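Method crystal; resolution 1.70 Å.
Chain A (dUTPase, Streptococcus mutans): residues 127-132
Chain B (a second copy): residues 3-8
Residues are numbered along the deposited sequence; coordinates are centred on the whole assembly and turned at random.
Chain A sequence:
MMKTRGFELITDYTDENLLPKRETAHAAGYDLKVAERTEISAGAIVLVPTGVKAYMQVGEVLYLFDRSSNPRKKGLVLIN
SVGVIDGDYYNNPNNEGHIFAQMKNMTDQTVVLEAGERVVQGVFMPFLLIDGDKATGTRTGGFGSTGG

Chain A, residues 127-132: FLLIDG
Chain B (3-8) KTRGFE

How do the two stretches lie against each other? Residues 127-132 of chain A form no regular helix or strand, yet Leu128(A) to Ile130(A) are extended, with phi from -124° to -78° and psi from 151° to 163°; Asp131(A) turns to -56°/135°. Thr4(B) and Arg5(B) are loop, and a strand begins at Gly6(B). The two directions, CA 128 to 131 against CA 3 to 7, are 102° apart, so the stretches cross rather than pair along their length. They come closest in register where Ile130(A) CA lies 4.5 Å from Gly6(B) CA, and together they bury 392 Å².

What satisfies the backbone at the crossing? Asp131(A) N donates to Arg5(B) O at 2.9 Å, with an angle of 158° at the hydrogen. The same carbonyl receives a CA-H...O contact, Ile130(A) CA to Arg5(B) O at 3.4 Å. The carboxylate of Asp131(A) (chi1 m, chi2 -20°) takes up amides of chain B: Thr4(B) N donates to Asp131(A) OD2 at 3.0 Å and 166°, and more weakly to Asp131(A) OD1 at 3.2 Å and 126°. Asp131(A) OD2 is also hydrogen-bonded elsewhere in the structure. Arg5(B) N adds a weak bond to Asp131(A) OD1 at 3.3 Å. One acidic side chain thus receives two successive amides, while its own backbone N binds the carbonyl that follows them.

How does Arg5(B) engage chain A? Its backbone is extended at -150°/155°, and chi angles of 69° (p), -166° (t), 66° (p) and 85° bring the guanidinium to Leu129(A), whose O accepts from Arg5(B) NH1 at 2.9 Å and 157°. That oxygen sits at the guanidinium edge, near its plane, as suits an N-H donor. Leu128(A), m,t and pointing toward chain B, covers one face, its CB 3.7 Å from Arg5(B) NE. The NE and NH2 donors are satisfied elsewhere in the structure.

What packs beside these bonds, and where does the lysine charge go? Ile130(A), with chi1 p and chi2 t, sets its CG2 3.7 Å from Gly6(B) CA and 4.1 Å from Phe7(B) CE2; the Phe7(B) side chain has chi1 m and chi2 -83°. An ideal CB on Gly6(B) would touch Ile130(A) CB at 3.7 Å without a clash; what calls for glycine is its backbone, at 163°/-168°, where a CB would jam against the preceding carbonyl O. Lys3(B) (t,t,t,p) spends its charge within its own chain, in a salt bridge from NZ to Glu8(B) OE2 at 2.6 Å.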

ATOM      1  N   PHE A 127       3.131 -13.007   7.403  1.00  6.11           N
ATOM      2  CA  PHE A 127       4.097 -12.016   7.885  1.00  6.38           C
ATOM      3  C   PHE A 127       5.095 -12.671   8.839  1.00  7.02           C
ATOM      4  O   PHE A 127       4.886 -13.804   9.299  1.00  8.58           O
ATOM      5  CB  PHE A 127       3.423 -10.807   8.547  1.00  5.75           C
ATOM      6  CG  PHE A 127       2.791 -11.106   9.875  1.00  7.40           C
ATOM      7  CD1 PHE A 127       1.447 -11.479   9.952  1.00  8.84           C
ATOM      8  CD2 PHE A 127       3.528 -10.998  11.059  1.00  8.04           C
ATOM      9  CE1 PHE A 127       0.847 -11.737  11.161  1.00  8.26           C
ATOM     10  CE2 PHE A 127       2.926 -11.261  12.283  1.00  9.03           C
ATOM     11  CZ  PHE A 127       1.581 -11.636  12.336  1.00  9.63           C
ATOM     12  N   LEU A 128       6.168 -11.944   9.145  1.00  6.40           N
ATOM     13  CA  LEU A 128       7.310 -12.504   9.876  1.00  6.05           C
ATOM     14  C   LEU A 128       7.578 -11.691  11.136  1.00  5.86           C
ATOM     15  O   LEU A 128       7.287 -10.500  11.170  1.00  8.15           O
ATOM     16  CB  LEU A 128       8.545 -12.509   8.982  1.00  6.15           C
ATOM     17  CG  LEU A 128       8.407 -13.274   7.671  1.00  8.62           C
ATOM     18  CD1 LEU A 128       9.535 -12.892   6.698  1.00  8.49           C
ATOM     19  CD2 LEU A 128       8.394 -14.762   7.970  1.00 11.59           C
ATOM     20  N   LEU A 129       8.130 -12.342  12.165  1.00  7.33           N
ATOM     21  CA  LEU A 129       8.362 -11.714  13.463  1.00  8.98           C
ATOM     22  C   LEU A 129       9.815 -11.314  13.671  1.00  7.65           C
ATOM     23  O   LEU A 129      10.721 -11.946  13.136  1.00  9.55           O
ATOM     24  CB  LEU A 129       7.981 -12.678  14.582  1.00  8.41           C
ATOM     25  CG  LEU A 129       6.504 -13.043  14.668  1.00  9.98           C
ATOM     26  CD1 LEU A 129       6.330 -14.021  15.823  1.00 15.48           C
ATOM     27  CD2 LEU A 129       5.638 -11.824  14.841  1.00 12.19           C
ATOM     28  N   ILE A 130      10.030 -10.281  14.473  1.00  7.41           N
ATOM     29  CA  ILE A 130      11.396  -9.887  14.802  1.00  6.86           C
ATOM     30  C   ILE A 130      12.001 -10.801  15.856  1.00 10.53           C
ATOM     31  O   ILE A 130      11.287 -11.519  16.560  1.00  9.99           O
ATOM     32  CB  ILE A 130      11.505  -8.434  15.271  1.00  8.35           C
ATOM     33  CG1 ILE A 130      10.838  -8.245  16.637  1.00  8.85           C
ATOM     34  CG2 ILE A 130      10.878  -7.495  14.222  1.00  8.78           C
ATOM     35  CD1 ILE A 130      11.037  -6.846  17.208  1.00 11.84           C
ATOM     36  N   ASP A 131      13.324 -10.758  15.959  1.00 10.55           N
ATOM     37  CA  ASP A 131      14.054 -11.534  16.964  1.00 10.92           C
ATOM     38  C   ASP A 131      13.528 -11.206  18.350  1.00 12.02           C
ATOM     39  O   ASP A 131      13.357 -10.034  18.690  1.00 13.50           O
ATOM     40  CB  ASP A 131      15.533 -11.172  16.916  1.00 12.07           C
ATOM     41  CG  ASP A 131      16.160 -11.531  15.604  1.00 13.44           C
ATOM     42  OD1 ASP A 131      15.570 -12.376  14.904  1.00 16.26           O
ATOM     43  OD2 ASP A 131      17.226 -10.977  15.284  1.00 12.45           O
ATOM     44  N   GLY A 132      13.309 -12.243  19.155  1.00 17.50           N
ATOM     45  CA  GLY A 132      12.842 -12.071  20.522  1.00 22.41           C
ATOM     46  C   GLY A 132      11.352 -11.800  20.614  1.00 27.79           C
ATOM     47  O   GLY A 132      10.663 -11.757  19.587  1.00 21.34           O
TER
ATOM     48  N   LYS B   3      20.203 -14.191  15.159  1.00 15.07           N
ATOM     49  CA  LYS B   3      19.842 -12.908  14.538  1.00 11.68           C
ATOM     50  C   LYS B   3      19.258 -13.183  13.155  1.00 12.57           C
ATOM     51  O   LYS B   3      19.899 -13.810  12.312  1.00 17.61           O
ATOM     52  CB  LYS B   3      21.067 -11.991  14.451  1.00 14.93           C
ATOM     53  CG  LYS B   3      20.745 -10.540  14.122  1.00 16.47           C
ATOM     54  CD  LYS B   3      22.025  -9.742  13.806  1.00 17.71           C
ATOM     55  CE  LYS B   3      21.752  -8.264  13.580  1.00 20.27           C
ATOM     56  NZ  LYS B   3      21.767  -7.540  14.859  1.00 30.48           N
ATOM     57  N   THR B   4      18.032 -12.713  12.945  1.00 10.19           N
ATOM     58  CA  THR B   4      17.219 -13.064  11.801  1.00  8.66           C
ATOM     59  C   THR B   4      16.640 -11.798  11.145  1.00  7.59           C
ATOM     60  O   THR B   4      17.039 -11.414  10.047  1.00  8.87           O
ATOM     61  CB  THR B   4      16.088 -14.007  12.232  1.00 14.62           C
ATOM     62  OG1 THR B   4      16.651 -15.226  12.762  1.00 15.93           O
ATOM     63  CG2 THR B   4      15.211 -14.345  11.053  1.00 15.19           C
ATOM     64  N   ARG B   5      15.725 -11.134  11.838  1.00  8.36           N
ATOM     65  CA  ARG B   5      15.222  -9.834  11.378  1.00  6.36           C
ATOM     66  C   ARG B   5      14.819  -8.993  12.585  1.00  6.84           C
ATOM     67  O   ARG B   5      14.544  -9.538  13.653  1.00  6.99           O
ATOM     68  CB  ARG B   5      14.038 -10.008  10.424  1.00  6.43           C
ATOM     69  CG  ARG B   5      12.770 -10.531  11.138  1.00  6.38           C
ATOM     70  CD  ARG B   5      11.730 -11.028  10.112  1.00  5.90           C
ATOM     71  NE  ARG B   5      12.200 -12.212   9.383  1.00  6.59           N
ATOM     72  CZ  ARG B   5      12.068 -13.458   9.830  1.00  8.37           C
ATOM     73  NH1 ARG B   5      11.475 -13.694  10.998  1.00  8.35           N
ATOM     74  NH2 ARG B   5      12.516 -14.466   9.104  1.00  8.14           N
ATOM     75  N   GLY B   6      14.827  -7.668  12.437  1.00  6.55           N
ATOM     76  CA  GLY B   6      14.425  -6.824  13.549  1.00  7.27           C
ATOM     77  C   GLY B   6      14.870  -5.377  13.374  1.00  7.41           C
ATOM     78  O   GLY B   6      15.295  -4.973  12.277  1.00  6.20           O
ATOM     79  N   PHE B   7      14.751  -4.606  14.459  1.00  5.22           N
ATOM     80  CA  PHE B   7      15.112  -3.186  14.469  1.00  4.76           C
ATOM     81  C   PHE B   7      16.239  -2.915  15.437  1.00  7.86           C
ATOM     82  O   PHE B   7      16.370  -3.570  16.481  1.00  8.22           O
ATOM     83  CB  PHE B   7      13.917  -2.328  14.917  1.00  5.70           C
ATOM     84  CG  PHE B   7      12.723  -2.449  14.025  1.00  6.32           C
ATOM     85  CD1 PHE B   7      12.642  -1.693  12.869  1.00  5.69           C
ATOM     86  CD2 PHE B   7      11.691  -3.331  14.325  1.00  6.30           C
ATOM     87  CE1 PHE B   7      11.525  -1.807  12.021  1.00  6.75           C
ATOM     88  CE2 PHE B   7      10.591  -3.448  13.488  1.00  7.41           C
ATOM     89  CZ  PHE B   7      10.507  -2.676  12.339  1.00  6.63           C
ATOM     90  N   GLU B   8      17.027  -1.902  15.097  1.00  5.48           N
ATOM     91  CA  GLU B   8      18.062  -1.397  15.991  1.00  6.40           C
ATOM     92  C   GLU B   8      18.009   0.117  15.956  1.00  6.32           C
ATOM     93  O   GLU B   8      17.641   0.709  14.945  1.00  5.99           O
ATOM     94  CB  GLU B   8      19.440  -1.865  15.531  1.00  8.10           C
ATOM     95  CG  GLU B   8      19.668  -3.379  15.730  1.00 10.36           C
ATOM     96  CD  GLU B   8      20.931  -3.867  15.063  1.00 12.96           C
ATOM     97  OE1 GLU B   8      21.510  -3.121  14.246  1.00 12.37           O
ATOM     98  OE2 GLU B   8      21.338  -5.016  15.367  1.00 13.76           O
TER